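Local coordinates for protein UDP-N-Acetylglucosamine 2-Epimerase (Thermus thermophilus, PDB 1V4V) that probably interconverts UDP-N-acetylglucosamine and UDP-N-acetylmannosamine by epimerisation at C2 of the sugar, and forms a homodimer, at residues 220-224 and 321-325. Residues are numbered along the deposited sequence; the frame is centred on the assembly and turned at random. Where two conformers were deposited one is given.
Sequences ALKRV and PEGVY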
ATOM      1  N   ALA A 220      -8.589  49.991 -10.047  1.00 21.69           N
ATOM      2  CA  ALA A 220      -7.150  50.081 -10.251  1.00 20.72           C
ATOM      3  C   ALA A 220      -6.812  49.529 -11.637  1.00 19.76           C
ATOM      4  O   ALA A 220      -5.986  50.094 -12.360  1.00 20.49           O
ATOM      5  CB  ALA A 220      -6.405  49.285  -9.168  1.00 20.56           C
ATOM      6  N   LEU A 221      -7.456  48.429 -12.009  1.00 20.79           N
ATOM      7  CA  LEU A 221      -7.200  47.824 -13.313  1.00 21.81           C
ATOM      8  C   LEU A 221      -7.722  48.734 -14.429  1.00 22.13           C
ATOM      9  O   LEU A 221      -7.170  48.762 -15.529  1.00 20.64           O
ATOM     10  CB  LEU A 221      -7.849  46.439 -13.394  1.00 23.83           C
ATOM     11  CG  LEU A 221      -7.252  45.393 -12.443  1.00 27.89           C
ATOM     12  CD1 LEU A 221      -7.940  44.061 -12.654  1.00 30.40           C
ATOM     13  CD2 LEU A 221      -5.754  45.258 -12.684  1.00 29.49           C
ATOM     14  N   LYS A 222      -8.789  49.476 -14.141  1.00 20.62           N
ATOM     15  CA  LYS A 222      -9.338  50.405 -15.122  1.00 20.49           C
ATOM     16  C   LYS A 222      -8.277  51.480 -15.376  1.00 20.93           C
ATOM     17  O   LYS A 222      -8.051  51.885 -16.519  1.00 20.62           O
ATOM     18  CB  LYS A 222     -10.625  51.048 -14.592  1.00 22.12           C
ATOM     19  CG  LYS A 222     -11.186  52.138 -15.508  1.00 24.92           C
ATOM     20  CD  LYS A 222     -12.462  52.746 -14.937  1.00 26.84           C
ATOM     21  CE  LYS A 222     -13.003  53.844 -15.841  1.00 28.01           C
ATOM     22  NZ  LYS A 222     -14.145  54.578 -15.216  0.50 24.68           N
ATOM     23  N   ARG A 223      -7.620  51.938 -14.309  1.00 20.26           N
ATOM     24  CA  ARG A 223      -6.568  52.946 -14.448  1.00 22.21           C
ATOM     25  C   ARG A 223      -5.430  52.406 -15.303  1.00 22.33           C
ATOM     26  O   ARG A 223      -4.858  53.126 -16.126  1.00 20.96           O
ATOM     27  CB  ARG A 223      -5.996  53.351 -13.084  1.00 23.83           C
ATOM     28  CG  ARG A 223      -6.857  54.294 -12.275  1.00 28.26           C
ATOM     29  CD  ARG A 223      -6.138  54.689 -10.986  1.00 29.51           C
ATOM     30  NE  ARG A 223      -5.017  55.598 -11.227  1.00 29.04           N
ATOM     31  CZ  ARG A 223      -4.099  55.903 -10.316  1.00 29.30           C
ATOM     32  NH1 ARG A 223      -4.159  55.364  -9.105  1.00 30.13           N
ATOM     33  NH2 ARG A 223      -3.126  56.755 -10.606  1.00 29.46           N
ATOM     34  N   VAL A 224      -5.087  51.137 -15.093  1.00 21.95           N
ATOM     35  CA  VAL A 224      -4.019  50.520 -15.868  1.00 20.97           C
ATOM     36  C   VAL A 224      -4.418  50.500 -17.347  1.00 20.02           C
ATOM     37  O   VAL A 224      -3.636  50.877 -18.220  1.00 20.42           O
ATOM     38  CB  VAL A 224      -3.743  49.063 -15.404  1.00 20.66           C
ATOM     39  CG1 VAL A 224      -2.713  48.408 -16.320  1.00 21.83           C
ATOM     40  CG2 VAL A 224      -3.236  49.061 -13.957  1.00 20.26           C
ATOM     41  N   PRO A 321      -5.215  49.394  -3.939  1.00 23.80           N
ATOM     42  CA  PRO A 321      -5.458  49.940  -5.284  1.00 24.24           C
ATOM     43  C   PRO A 321      -4.331  50.787  -5.898  1.00 24.07           C
ATOM     44  O   PRO A 321      -3.941  50.566  -7.045  1.00 23.11           O
ATOM     45  CB  PRO A 321      -6.750  50.731  -5.102  1.00 25.24           C
ATOM     46  CG  PRO A 321      -7.476  49.911  -4.062  1.00 23.50           C
ATOM     47  CD  PRO A 321      -6.376  49.642  -3.062  1.00 22.96           C
ATOM     48  N   GLU A 322      -3.823  51.764  -5.157  1.00 22.61           N
ATOM     49  CA  GLU A 322      -2.743  52.594  -5.684  1.00 22.06           C
ATOM     50  C   GLU A 322      -1.511  51.731  -5.956  1.00 19.59           C
ATOM     51  O   GLU A 322      -0.847  51.885  -6.983  1.00 19.52           O
ATOM     52  CB  GLU A 322      -2.389  53.712  -4.698  1.00 23.47           C
ATOM     53  CG  GLU A 322      -1.151  54.520  -5.108  1.00 24.55           C
ATOM     54  CD  GLU A 322      -1.356  55.320  -6.380  1.00 24.63           C
ATOM     55  OE1 GLU A 322      -0.353  55.782  -6.958  1.00 27.05           O
ATOM     56  OE2 GLU A 322      -2.516  55.500  -6.804  1.00 27.30           O
ATOM     57  N   GLY A 323      -1.211  50.824  -5.030  1.00 18.72           N
ATOM     58  CA  GLY A 323      -0.065  49.948  -5.196  1.00 19.67           C
ATOM     59  C   GLY A 323      -0.195  49.012  -6.388  1.00 20.22           C
ATOM     60  O   GLY A 323       0.779  48.757  -7.098  1.00 20.97           O
ATOM     61  N   VAL A 324      -1.397  48.486  -6.608  1.00 19.00           N
ATOM     62  CA  VAL A 324      -1.628  47.578  -7.726  1.00 18.77           C
ATOM     63  C   VAL A 324      -1.371  48.326  -9.029  1.00 17.85           C
ATOM     64  O   VAL A 324      -0.727  47.807  -9.944  1.00 17.78           O
ATOM     65  CB  VAL A 324      -3.082  47.043  -7.720  1.00 18.00           C
ATOM     66  CG1 VAL A 324      -3.366  46.290  -9.010  1.00 19.42           C
ATOM     67  CG2 VAL A 324      -3.288  46.129  -6.521  1.00 19.41           C
ATOM     68  N   TYR A 325      -1.882  49.549  -9.115  1.00 17.45           N
ATOM     69  CA  TYR A 325      -1.682  50.363 -10.308  1.00 18.72           C
ATOM     70  C   TYR A 325      -0.185  50.598 -10.542  1.00 19.44           C
ATOM     71  O   TYR A 325       0.320  50.419 -11.651  1.00 18.29           O
ATOM     72  CB  TYR A 325      -2.398  51.710 -10.149  1.00 20.30           C
ATOM     73  CG  TYR A 325      -2.055  52.722 -11.225  1.00 22.55           C
ATOM     74  CD1 TYR A 325      -2.541  52.583 -12.524  1.00 22.49           C
ATOM     75  CD2 TYR A 325      -1.221  53.810 -10.944  1.00 25.72           C
ATOM     76  CE1 TYR A 325      -2.208  53.496 -13.520  1.00 23.82           C
ATOM     77  CE2 TYR A 325      -0.881  54.730 -11.934  1.00 27.18           C
ATOM     78  CZ  TYR A 325      -1.378  54.565 -13.219  1.00 27.22           C
ATOM     79  OH  TYR A 325      -1.034  55.454 -14.210  1.00 29.98           O
TER
HETATM   80  O   HOH W   1      -5.296  52.811  -8.561  1.00 26.36           O
HETATM   81  O   HOH W   2      -0.929  57.521  -8.988  1.00 43.15           O
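The methyl of Ala220 is a small bump at the closest point of the two backbones, where Ala220 CA and Pro321 CA are 5.2 Å apart: its CB drops into a hollow lined by Pro321 and Val324, 3.5 Å from Pro321 O and 4.3 Å from both Pro321 CB and Val324 CB. One turn on, Val224 CG2 lies 3.9 Å from Tyr325 CD1. The short segments run roughly parallel, axes 8.9 Å apart and crossing at -29°. Their parent helices, 214-227 and 321-332, follow the central strand 200-203 and the edge strand 314-316 of the six-stranded parallel sheet in one of the two Rossmann-like domains of this GT-B fold. Towards solvent, Arg223 arches over the groove and lays its guanidinium flat on the Tyr325 ring, a cation-pi stack with Arg223 CZ 3.8 Å from the ring centroid. At the guanidinium edge, Arg223 NH1 makes a salt bridge to Glu322 OE2 (2.8 Å); Glu322 OE1 pairs with Arg326. Two waters bridge the polar ends, one joining Arg223 NH2 to Glu322 OE1, the other accepting from Arg223 NH1 and giving a weak hydrogen bond to Pro321 O.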